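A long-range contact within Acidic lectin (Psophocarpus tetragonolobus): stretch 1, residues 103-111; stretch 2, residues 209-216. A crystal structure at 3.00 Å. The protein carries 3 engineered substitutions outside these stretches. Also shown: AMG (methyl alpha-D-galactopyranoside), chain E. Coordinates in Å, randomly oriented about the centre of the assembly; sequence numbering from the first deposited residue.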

# COMPACT_ATOMS: atom_id res chain seq x y z
N GLU A 103 -25.62 13.36 4.41
CA GLU A 103 -26.37 13.88 3.28
C GLU A 103 -26.17 13.00 2.04
O GLU A 103 -25.31 12.11 2.03
CB GLU A 103 -25.92 15.29 2.95
CG GLU A 103 -26.01 16.21 4.12
CD GLU A 103 -27.41 16.30 4.66
OE1 GLU A 103 -28.28 16.86 3.95
OE2 GLU A 103 -27.63 15.80 5.78
N ASP A 104 -26.95 13.28 0.99
CA ASP A 104 -26.86 12.56 -0.27
C ASP A 104 -25.70 13.06 -1.11
O ASP A 104 -24.83 13.80 -0.63
CB ASP A 104 -28.14 12.74 -1.08
CG ASP A 104 -29.33 12.06 -0.45
OD1 ASP A 104 -29.21 10.89 -0.05
OD2 ASP A 104 -30.40 12.70 -0.38
N GLY A 105 -25.68 12.65 -2.37
CA GLY A 105 -24.66 13.09 -3.30
C GLY A 105 -23.23 13.21 -2.81
O GLY A 105 -22.67 12.26 -2.25
N GLY A 106 -22.65 14.39 -3.03
CA GLY A 106 -21.28 14.68 -2.65
C GLY A 106 -20.84 14.36 -1.24
O GLY A 106 -19.64 14.26 -0.97
N ASN A 107 -21.78 14.21 -0.33
CA ASN A 107 -21.43 13.87 1.04
C ASN A 107 -21.41 12.37 1.27
O ASN A 107 -21.37 11.89 2.40
CB ASN A 107 -22.37 14.56 2.01
CG ASN A 107 -22.12 16.06 2.06
OD1 ASN A 107 -21.13 16.51 2.61
ND2 ASN A 107 -23.02 16.82 1.47
N LEU A 108 -21.41 11.63 0.17
CA LEU A 108 -21.34 10.18 0.20
C LEU A 108 -22.17 9.53 1.27
O LEU A 108 -21.85 8.44 1.73
CB LEU A 108 -19.90 9.77 0.39
CG LEU A 108 -19.02 10.28 -0.72
CD1 LEU A 108 -17.61 9.96 -0.35
CD2 LEU A 108 -19.40 9.63 -2.04
N GLY A 109 -23.23 10.20 1.67
CA GLY A 109 -24.10 9.64 2.68
C GLY A 109 -23.43 9.49 4.02
O GLY A 109 -23.88 8.72 4.84
N VAL A 110 -22.37 10.25 4.26
CA VAL A 110 -21.66 10.16 5.52
C VAL A 110 -21.53 11.47 6.28
O VAL A 110 -21.74 11.50 7.47
CB VAL A 110 -20.26 9.56 5.30
CG1 VAL A 110 -19.39 9.73 6.55
CG2 VAL A 110 -20.41 8.09 4.91
N PHE A 111 -21.19 12.56 5.60
CA PHE A 111 -21.04 13.83 6.29
C PHE A 111 -22.22 14.77 6.14
O PHE A 111 -22.99 14.66 5.20
CB PHE A 111 -19.77 14.53 5.82
CG PHE A 111 -18.54 13.70 5.98
CD1 PHE A 111 -18.20 12.78 5.02
CD2 PHE A 111 -17.79 13.78 7.13
CE1 PHE A 111 -17.11 11.93 5.21
CE2 PHE A 111 -16.71 12.95 7.33
CZ PHE A 111 -16.37 12.01 6.36
C1 AMG E . -24.56 18.10 -7.63
C2 AMG E . -24.17 17.40 -6.33
C3 AMG E . -22.89 16.56 -6.57
C4 AMG E . -23.07 15.59 -7.77
C5 AMG E . -23.63 16.32 -9.00
C6 AMG E . -24.11 15.31 -10.02
C7 AMG E . -23.82 19.69 -9.26
O1 AMG E . -23.59 19.02 -8.00
O2 AMG E . -23.98 18.34 -5.28
O3 AMG E . -22.56 15.82 -5.40
O4 AMG E . -23.93 14.51 -7.44
O5 AMG E . -24.78 17.11 -8.65
O6 AMG E . -24.13 15.87 -11.32
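Stretch 2 209-216: LSATTGYQ

Stretch 2 enters as an extended strand, with phi/psi near -140/150 from Ser-210 through Thr-212, and leaves the strand before Tyr-215; stretch 1 is an irregular loop, tightly folded by the bonds Leu-108 N to Gly-105 O (2.8 Å) and Val-110 N to Asn-107 O (2.7 Å). The two run in opposite senses: CA of Gly-109 lies 6.4 Å from CA of Ser-210, CA of Leu-108 5.6 Å from CA of Thr-212, and CA of Gly-105 5.5 Å from CA of Gly-214. No backbone-to-backbone hydrogen bond joins them; two strand hydroxyls do the work instead. Alternation along the strand points Ser-210 and Thr-212 toward the loop and Ala-211 and Thr-213 away. Ser-210 OG (chi1 t) donates to Leu-108 O at 2.8 Å, and Thr-212 OG1 (chi1 p) donates to Gly-105 O at 2.9 Å. Thr-212 CG2 packs 3.7 Å from Gly-109 N, where a CB on Gly-109 would clash with Ser-210 OG. Val-110 CG2 rests 3.9 Å from Ser-210 CB. Beyond the strand, the Tyr-215 ring reaches back, its CE1 3.8 Å from Gly-105 N, at the ring edge, and 3.9 Å from Asp-104 CB. Both stretches hold the galactoside: Gly-106 N bonds weakly to AMG O3 (2.8 Å), and Gln-216 NE2 donates to AMG O6 (2.8 Å).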

# COMPACT_ATOMS: atom_id res chain seq x y z
N LEU A 209 -20.00 0.73 5.20
CA LEU A 209 -19.77 1.02 3.79
C LEU A 209 -20.95 1.85 3.28
O LEU A 209 -22.10 1.53 3.56
CB LEU A 209 -19.69 -0.28 3.00
CG LEU A 209 -18.43 -1.09 3.27
CD1 LEU A 209 -18.54 -2.47 2.66
CD2 LEU A 209 -17.23 -0.36 2.67
N SER A 210 -20.67 2.91 2.54
CA SER A 210 -21.73 3.78 2.02
C SER A 210 -21.46 4.22 0.58
O SER A 210 -20.32 4.26 0.14
CB SER A 210 -21.85 5.02 2.93
OG SER A 210 -22.85 5.90 2.46
N ALA A 211 -22.53 4.53 -0.15
CA ALA A 211 -22.42 4.99 -1.54
C ALA A 211 -23.66 5.79 -1.98
O ALA A 211 -24.75 5.61 -1.43
CB ALA A 211 -22.20 3.80 -2.49
N THR A 212 -23.48 6.66 -2.96
CA THR A 212 -24.57 7.51 -3.45
C THR A 212 -24.50 7.82 -4.94
O THR A 212 -23.43 7.93 -5.52
CB THR A 212 -24.55 8.86 -2.73
OG1 THR A 212 -23.28 9.50 -2.93
CG2 THR A 212 -24.79 8.67 -1.26
N THR A 213 -25.66 7.97 -5.57
CA THR A 213 -25.70 8.32 -6.98
C THR A 213 -26.05 9.80 -7.07
O THR A 213 -26.55 10.38 -6.09
CB THR A 213 -26.72 7.48 -7.78
OG1 THR A 213 -28.03 7.64 -7.24
CG2 THR A 213 -26.31 6.02 -7.76
N GLY A 214 -25.78 10.40 -8.23
CA GLY A 214 -25.98 11.82 -8.47
C GLY A 214 -27.29 12.56 -8.28
O GLY A 214 -28.37 11.99 -8.13
N TYR A 215 -27.16 13.88 -8.27
CA TYR A 215 -28.29 14.78 -8.10
C TYR A 215 -28.93 15.13 -9.43
O TYR A 215 -29.84 15.94 -9.48
CB TYR A 215 -27.83 16.08 -7.44
CG TYR A 215 -28.16 16.21 -5.98
CD1 TYR A 215 -27.55 15.41 -5.03
CD2 TYR A 215 -29.03 17.20 -5.54
CE1 TYR A 215 -27.76 15.59 -3.68
CE2 TYR A 215 -29.26 17.41 -4.19
CZ TYR A 215 -28.61 16.60 -3.26
OH TYR A 215 -28.79 16.84 -1.92
N GLN A 216 -28.45 14.54 -10.51
CA GLN A 216 -29.03 14.85 -11.80
C GLN A 216 -29.30 13.54 -12.51
O GLN A 216 -28.65 12.54 -12.24
CB GLN A 216 -28.05 15.72 -12.59
CG GLN A 216 -27.33 16.73 -11.71
CD GLN A 216 -26.78 17.91 -12.49
OE1 GLN A 216 -27.51 18.86 -12.80
NE2 GLN A 216 -25.48 17.87 -12.80